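Local coordinates for biofilm-associated surface protein (Staphylococcus aureus, PDB 7C7U), which sits on the staphylococcal cell wall and takes part in biofilm formation, probably switching to functional amyloid in a way that bound calcium modulates, at residues Arg398-Leu403 / Lys418-Glu423; Asp414-Asn419 / Asn507-Thr512. All coordinates share one frame; numbering follows the deposited sequence.

Contact 1 (Arg398-Leu403 / Lys418-Glu423); sequences RYERQL and KNDGDE. With CA (calcium ion), chain E; CA (calcium ion), chain F; CA (calcium ion), chain G; CA (calcium ion), chain D.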
loop_
_atom_site.group_PDB
_atom_site.type_symbol
_atom_site.label_atom_id
_atom_site.label_comp_id
_atom_site.label_asym_id
_atom_site.label_seq_id
_atom_site.Cartn_x
_atom_site.Cartn_y
_atom_site.Cartn_z
ATOM N N ARG A 398 0.101 -0.786 2.221
ATOM C CA ARG A 398 1.133 -1.581 1.560
ATOM C C ARG A 398 0.904 -3.070 1.752
ATOM O O ARG A 398 1.270 -3.861 0.882
ATOM C CB ARG A 398 2.526 -1.181 2.051
ATOM C CG ARG A 398 2.893 -1.667 3.423
ATOM C CD ARG A 398 4.193 -1.005 3.860
ATOM N NE ARG A 398 3.989 0.410 4.128
ATOM C CZ ARG A 398 4.952 1.328 4.142
ATOM N NH1 ARG A 398 6.221 1.004 3.897
ATOM N NH2 ARG A 398 4.634 2.579 4.396
ATOM N N TYR A 399 0.300 -3.477 2.871
ATOM C CA TYR A 399 -0.077 -4.879 3.012
ATOM C C TYR A 399 -1.111 -5.272 1.967
ATOM O O TYR A 399 -0.986 -6.326 1.335
ATOM C CB TYR A 399 -0.600 -5.156 4.419
ATOM C CG TYR A 399 -0.925 -6.608 4.687
ATOM C CD1 TYR A 399 -2.174 -7.144 4.344
ATOM C CD2 TYR A 399 0.004 -7.444 5.293
ATOM C CE1 TYR A 399 -2.480 -8.456 4.599
ATOM C CE2 TYR A 399 -0.299 -8.784 5.542
ATOM C CZ TYR A 399 -1.543 -9.277 5.201
ATOM O OH TYR A 399 -1.871 -10.600 5.437
ATOM N N GLU A 400 -2.136 -4.433 1.759
ATOM C CA GLU A 400 -3.168 -4.764 0.773
ATOM C C GLU A 400 -2.576 -4.830 -0.626
ATOM O O GLU A 400 -2.907 -5.733 -1.409
ATOM C CB GLU A 400 -4.334 -3.759 0.815
ATOM C CG GLU A 400 -5.126 -3.760 2.130
ATOM C CD GLU A 400 -6.545 -3.191 2.012
ATOM O OE1 GLU A 400 -7.414 -3.848 1.370
ATOM O OE2 GLU A 400 -6.811 -2.101 2.589
ATOM N N ARG A 401 -1.673 -3.900 -0.944
ATOM C CA ARG A 401 -1.065 -3.863 -2.266
ATOM C C ARG A 401 -0.161 -5.067 -2.497
ATOM O O ARG A 401 -0.184 -5.663 -3.577
ATOM C CB ARG A 401 -0.274 -2.565 -2.437
ATOM C CG ARG A 401 -1.066 -1.444 -3.068
ATOM C CD ARG A 401 -0.152 -0.317 -3.524
ATOM N NE ARG A 401 0.658 0.209 -2.434
ATOM C CZ ARG A 401 0.299 1.252 -1.693
ATOM N NH1 ARG A 401 -0.850 1.871 -1.932
ATOM N NH2 ARG A 401 1.084 1.672 -0.713
ATOM N N GLN A 402 0.641 -5.439 -1.497
ATOM C CA GLN A 402 1.686 -6.433 -1.703
ATOM C C GLN A 402 1.265 -7.851 -1.339
ATOM O O GLN A 402 1.722 -8.797 -1.987
ATOM C CB GLN A 402 2.934 -6.082 -0.887
ATOM C CG GLN A 402 3.516 -4.715 -1.148
ATOM C CD GLN A 402 4.445 -4.291 -0.019
ATOM O OE1 GLN A 402 4.699 -5.067 0.910
ATOM N NE2 GLN A 402 4.936 -3.045 -0.075
ATOM N N LEU A 403 0.425 -8.022 -0.316
ATOM C CA LEU A 403 0.095 -9.339 0.226
ATOM C C LEU A 403 -1.303 -9.791 -0.182
ATOM O O LEU A 403 -1.450 -10.726 -0.971
ATOM C CB LEU A 403 0.228 -9.337 1.753
ATOM C CG LEU A 403 1.543 -9.695 2.425
ATOM C CD1 LEU A 403 1.843 -11.169 2.240
ATOM C CD2 LEU A 403 2.711 -8.809 1.937
ATOM N N LYS A 418 -18.558 -8.322 4.484
ATOM C CA LYS A 418 -17.485 -8.603 5.428
ATOM C C LYS A 418 -16.264 -7.772 5.018
ATOM O O LYS A 418 -15.787 -7.882 3.879
ATOM C CB LYS A 418 -17.170 -10.102 5.445
ATOM C CG LYS A 418 -18.345 -11.006 5.911
ATOM C CD LYS A 418 -17.918 -12.468 5.957
ATOM C CE LYS A 418 -17.618 -13.022 4.565
ATOM N NZ LYS A 418 -16.999 -14.370 4.636
ATOM N N ASN A 419 -15.755 -6.950 5.942
ATOM C CA ASN A 419 -14.646 -6.051 5.610
ATOM C C ASN A 419 -13.323 -6.818 5.452
ATOM O O ASN A 419 -13.112 -7.884 6.037
ATOM C CB ASN A 419 -14.513 -4.952 6.676
ATOM C CG ASN A 419 -15.674 -3.962 6.650
ATOM O OD1 ASN A 419 -16.181 -3.593 5.579
ATOM N ND2 ASN A 419 -16.105 -3.527 7.835
ATOM N N ASP A 420 -12.397 -6.208 4.693
ATOM C CA ASP A 420 -11.210 -6.914 4.204
ATOM C C ASP A 420 -10.392 -7.521 5.333
ATOM O O ASP A 420 -10.075 -8.714 5.303
ATOM C CB ASP A 420 -10.340 -5.964 3.386
ATOM C CG ASP A 420 -10.983 -5.590 2.093
ATOM O OD1 ASP A 420 -12.072 -6.133 1.808
ATOM O OD2 ASP A 420 -10.404 -4.795 1.332
ATOM N N GLY A 421 -10.003 -6.708 6.320
ATOM C CA GLY A 421 -9.253 -7.245 7.447
ATOM C C GLY A 421 -10.006 -8.333 8.191
ATOM O O GLY A 421 -9.449 -9.391 8.504
ATOM N N ASP A 422 -11.290 -8.093 8.480
ATOM C CA ASP A 422 -12.105 -9.126 9.111
ATOM C C ASP A 422 -12.040 -10.426 8.314
ATOM O O ASP A 422 -11.826 -11.507 8.871
ATOM C CB ASP A 422 -13.557 -8.650 9.226
ATOM C CG ASP A 422 -13.718 -7.510 10.193
ATOM O OD1 ASP A 422 -12.961 -7.469 11.190
ATOM O OD2 ASP A 422 -14.600 -6.659 9.951
ATOM N N GLU A 423 -12.163 -10.330 6.997
ATOM C CA GLU A 423 -12.101 -11.535 6.178
ATOM C C GLU A 423 -10.755 -12.239 6.313
ATOM O O GLU A 423 -10.699 -13.455 6.539
ATOM C CB GLU A 423 -12.404 -11.177 4.727
ATOM C CG GLU A 423 -13.893 -10.872 4.539
ATOM C CD GLU A 423 -14.406 -11.330 3.211
ATOM O OE1 GLU A 423 -14.656 -10.457 2.349
ATOM O OE2 GLU A 423 -14.544 -12.570 3.017
HETATM CA CA CA E . -9.307 -2.659 1.843
HETATM CA CA CA F . -15.752 -8.529 1.735
HETATM CA CA CA G . -15.277 -12.418 0.706
HETATM CA CA CA D . -6.765 -0.891 4.474
HETATM O O HOH W 1 -5.698 0.736 2.799
#
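In the tandem calcium-binding region, the shared calcium ion of chain E joins E400 on helix 397-404 to D420 in the first turn of helix 420-427. Between 398-403 and 418-423, E400 and D420 make the contact: their CA atoms are the nearest across the segments, yet lie 9.0 Å apart, and only 58 Å² of surface is buried. E400 takes the chain E ion with both oxygens, unevenly, OE1 at 2.3 Å and OE2 at 2.7 Å. OE2 also bridges to the calcium ion of chain D, at 2.2 Å, where D391, D393 and the carbonyl of L395 help complete the shell. An extended chain beyond CG (chi2 -158°) carries this carboxylate out to the two ions. From the other helix D420 gives one oxygen, OD2, at 2.5 Å from the chain E ion. In the second shell, S406 holds the E400 carboxylate and T413 that of D420. The carboxylate planes stand 83° apart, and E400 OE1 lies 3.1 Å from D420 OD2; this is no hydrogen bond, since both oxygens face the same cation, which probably offsets their repulsion. The carbonyls of D407 and N410 also bind that ion. Further along, E423 repeats the bridging role of E400, its OE1 shared by the calcium ions of chains F and G. A glutamate closing an Asp-rich D-x-D-x-D-G loop from the helix that follows is typical of EF-hand-like calcium loops.

Contact 2 (Asp414-Asn419 / Asn507-Thr512); sequences DGDGKN and NDEVNT. With CA (calcium ion), chain F; CA (calcium ion), chain G.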
loop_
_atom_site.group_PDB
_atom_site.type_symbol
_atom_site.label_atom_id
_atom_site.label_comp_id
_atom_site.label_asym_id
_atom_site.label_seq_id
_atom_site.Cartn_x
_atom_site.Cartn_y
_atom_site.Cartn_z
ATOM N N ASP A 414 -14.841 -6.850 -2.137
ATOM C CA ASP A 414 -15.667 -7.757 -2.929
ATOM C C ASP A 414 -17.163 -7.466 -2.810
ATOM O O ASP A 414 -17.960 -8.136 -3.480
ATOM C CB ASP A 414 -15.341 -9.233 -2.617
ATOM C CG ASP A 414 -15.478 -9.583 -1.167
ATOM O OD1 ASP A 414 -16.446 -9.139 -0.515
ATOM O OD2 ASP A 414 -14.635 -10.350 -0.681
ATOM N N GLY A 415 -17.560 -6.560 -1.907
ATOM C CA GLY A 415 -18.951 -6.188 -1.705
ATOM C C GLY A 415 -19.804 -7.105 -0.857
ATOM O O GLY A 415 -21.014 -6.867 -0.753
ATOM N N ASP A 416 -19.236 -8.124 -0.223
ATOM C CA ASP A 416 -20.072 -9.123 0.441
ATOM C C ASP A 416 -20.477 -8.727 1.861
ATOM O O ASP A 416 -21.136 -9.517 2.549
ATOM C CB ASP A 416 -19.356 -10.485 0.457
ATOM C CG ASP A 416 -18.141 -10.516 1.414
ATOM O OD1 ASP A 416 -17.797 -9.469 2.038
ATOM O OD2 ASP A 416 -17.527 -11.600 1.529
ATOM N N GLY A 417 -20.103 -7.534 2.322
ATOM C CA GLY A 417 -20.486 -7.088 3.642
ATOM C C GLY A 417 -19.538 -7.475 4.756
ATOM O O GLY A 417 -19.696 -6.987 5.884
ATOM N N LYS A 418 -18.558 -8.322 4.484
ATOM C CA LYS A 418 -17.485 -8.603 5.428
ATOM C C LYS A 418 -16.264 -7.772 5.018
ATOM O O LYS A 418 -15.787 -7.882 3.879
ATOM C CB LYS A 418 -17.170 -10.102 5.445
ATOM C CG LYS A 418 -18.345 -11.006 5.911
ATOM C CD LYS A 418 -17.918 -12.468 5.957
ATOM C CE LYS A 418 -17.618 -13.022 4.565
ATOM N NZ LYS A 418 -16.999 -14.370 4.636
ATOM N N ASN A 419 -15.755 -6.950 5.942
ATOM C CA ASN A 419 -14.646 -6.051 5.610
ATOM C C ASN A 419 -13.323 -6.818 5.452
ATOM O O ASN A 419 -13.112 -7.884 6.037
ATOM C CB ASN A 419 -14.513 -4.952 6.676
ATOM C CG ASN A 419 -15.674 -3.962 6.650
ATOM O OD1 ASN A 419 -16.181 -3.593 5.579
ATOM N ND2 ASN A 419 -16.105 -3.527 7.835
ATOM N N ASN A 507 -11.232 -21.055 4.769
ATOM C CA ASN A 507 -12.684 -21.197 4.747
ATOM C C ASN A 507 -13.272 -20.770 3.407
ATOM O O ASN A 507 -12.750 -19.880 2.735
ATOM C CB ASN A 507 -13.329 -20.382 5.872
ATOM C CG ASN A 507 -13.023 -20.948 7.246
ATOM O OD1 ASN A 507 -12.845 -22.152 7.400
ATOM N ND2 ASN A 507 -12.928 -20.078 8.246
ATOM N N ASP A 508 -14.383 -21.412 3.032
ATOM C CA ASP A 508 -15.047 -21.139 1.764
ATOM C C ASP A 508 -16.085 -20.042 1.932
ATOM O O ASP A 508 -16.627 -19.839 3.020
ATOM C CB ASP A 508 -15.739 -22.397 1.224
ATOM C CG ASP A 508 -14.785 -23.571 1.068
ATOM O OD1 ASP A 508 -13.552 -23.342 0.952
ATOM O OD2 ASP A 508 -15.270 -24.720 1.068
ATOM N N GLU A 509 -16.368 -19.341 0.837
ATOM C CA GLU A 509 -17.558 -18.499 0.783
ATOM C C GLU A 509 -18.759 -19.389 0.475
ATOM O O GLU A 509 -18.716 -20.177 -0.479
ATOM C CB GLU A 509 -17.397 -17.411 -0.277
ATOM C CG GLU A 509 -16.333 -16.331 0.076
ATOM C CD GLU A 509 -16.764 -15.445 1.246
ATOM O OE1 GLU A 509 -16.092 -14.436 1.518
ATOM O OE2 GLU A 509 -17.784 -15.746 1.899
ATOM N N VAL A 510 -19.820 -19.280 1.290
ATOM C CA VAL A 510 -20.935 -20.222 1.253
ATOM C C VAL A 510 -22.257 -19.488 1.055
ATOM O O VAL A 510 -22.432 -18.330 1.450
ATOM C CB VAL A 510 -21.017 -21.090 2.537
ATOM C CG1 VAL A 510 -19.838 -22.046 2.638
ATOM C CG2 VAL A 510 -21.123 -20.205 3.779
ATOM N N ASN A 511 -23.199 -20.199 0.439
ATOM C CA ASN A 511 -24.612 -19.850 0.432
ATOM C C ASN A 511 -25.373 -21.171 0.379
ATOM O O ASN A 511 -24.781 -22.230 0.146
ATOM C CB ASN A 511 -24.954 -18.928 -0.750
ATOM C CG ASN A 511 -26.257 -18.166 -0.559
ATOM O OD1 ASN A 511 -26.888 -18.234 0.490
ATOM N ND2 ASN A 511 -26.669 -17.442 -1.591
ATOM N N THR A 512 -26.686 -21.115 0.609
ATOM C CA THR A 512 -27.532 -22.298 0.493
ATOM C C THR A 512 -28.547 -22.139 -0.631
ATOM O O THR A 512 -28.965 -21.029 -0.968
ATOM C CB THR A 512 -28.271 -22.615 1.794
ATOM O OG1 THR A 512 -29.003 -21.459 2.223
ATOM C CG2 THR A 512 -27.285 -23.047 2.877
HETATM CA CA CA F . -15.752 -8.529 1.735
HETATM CA CA CA G . -15.277 -12.418 0.706
#
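E509, the first residue of strand 509-516, reaches the calcium loop with its carboxylate, and its two oxygens do different work. OE1 binds the calcium ion of chain G at 2.3 Å, where it meets D416 OD2, itself 2.5 Å from the same ion. These two carboxylates are turned 74° from each other and are held 3.2 Å apart, D416 OD2 to E509 OE1, by their common cation. OE2 instead forms a salt bridge with K418, accepting a hydrogen bond from NZ at 3.2 Å on its syn side, 26° out of the carboxylate plane; the bond from NZ to OE1 is weak, and the ammonium's strongest polar partner is T429, outside the two segments. Bends at chi2 of E509 (-69°) and chi3 of K418 bring the groups together from opposite directions. The loop contains two successive Asx turns, as expected of a DxDxDG calcium loop: D414 OD1 accepts from the backbone N of D416 at 3.0 Å, and D416 OD1 from that of K418 at 2.8 Å. Both aspartates bridge, OD1 to the chain F ion and OD2 to the chain G ion. Past E509, V510, N511 and T512 carry the strand away from the loop and lie against strand 494-501.

Overall arrangement
From the N terminus, the chain leaves strand 381-388, enters helix 397-404 and passes through the second Asp-rich loop into helix 420-427. Contact 1 closes this short loop, with 14 residues between its segments. Contact 2 starts inside that loop, at D414, and closes a far longer one, with 87 residues between, that takes in most of the strands of the following mixed sheet. The segments share K418 and N419, and the two loops cross, neither nesting in the other. The centres of contacts 1 and 2 lie about 14 Å apart. E423 joins them through the chain F and G ions. Together they tie the calcium-binding linker to the mixed sheet that follows, through strand 509-516.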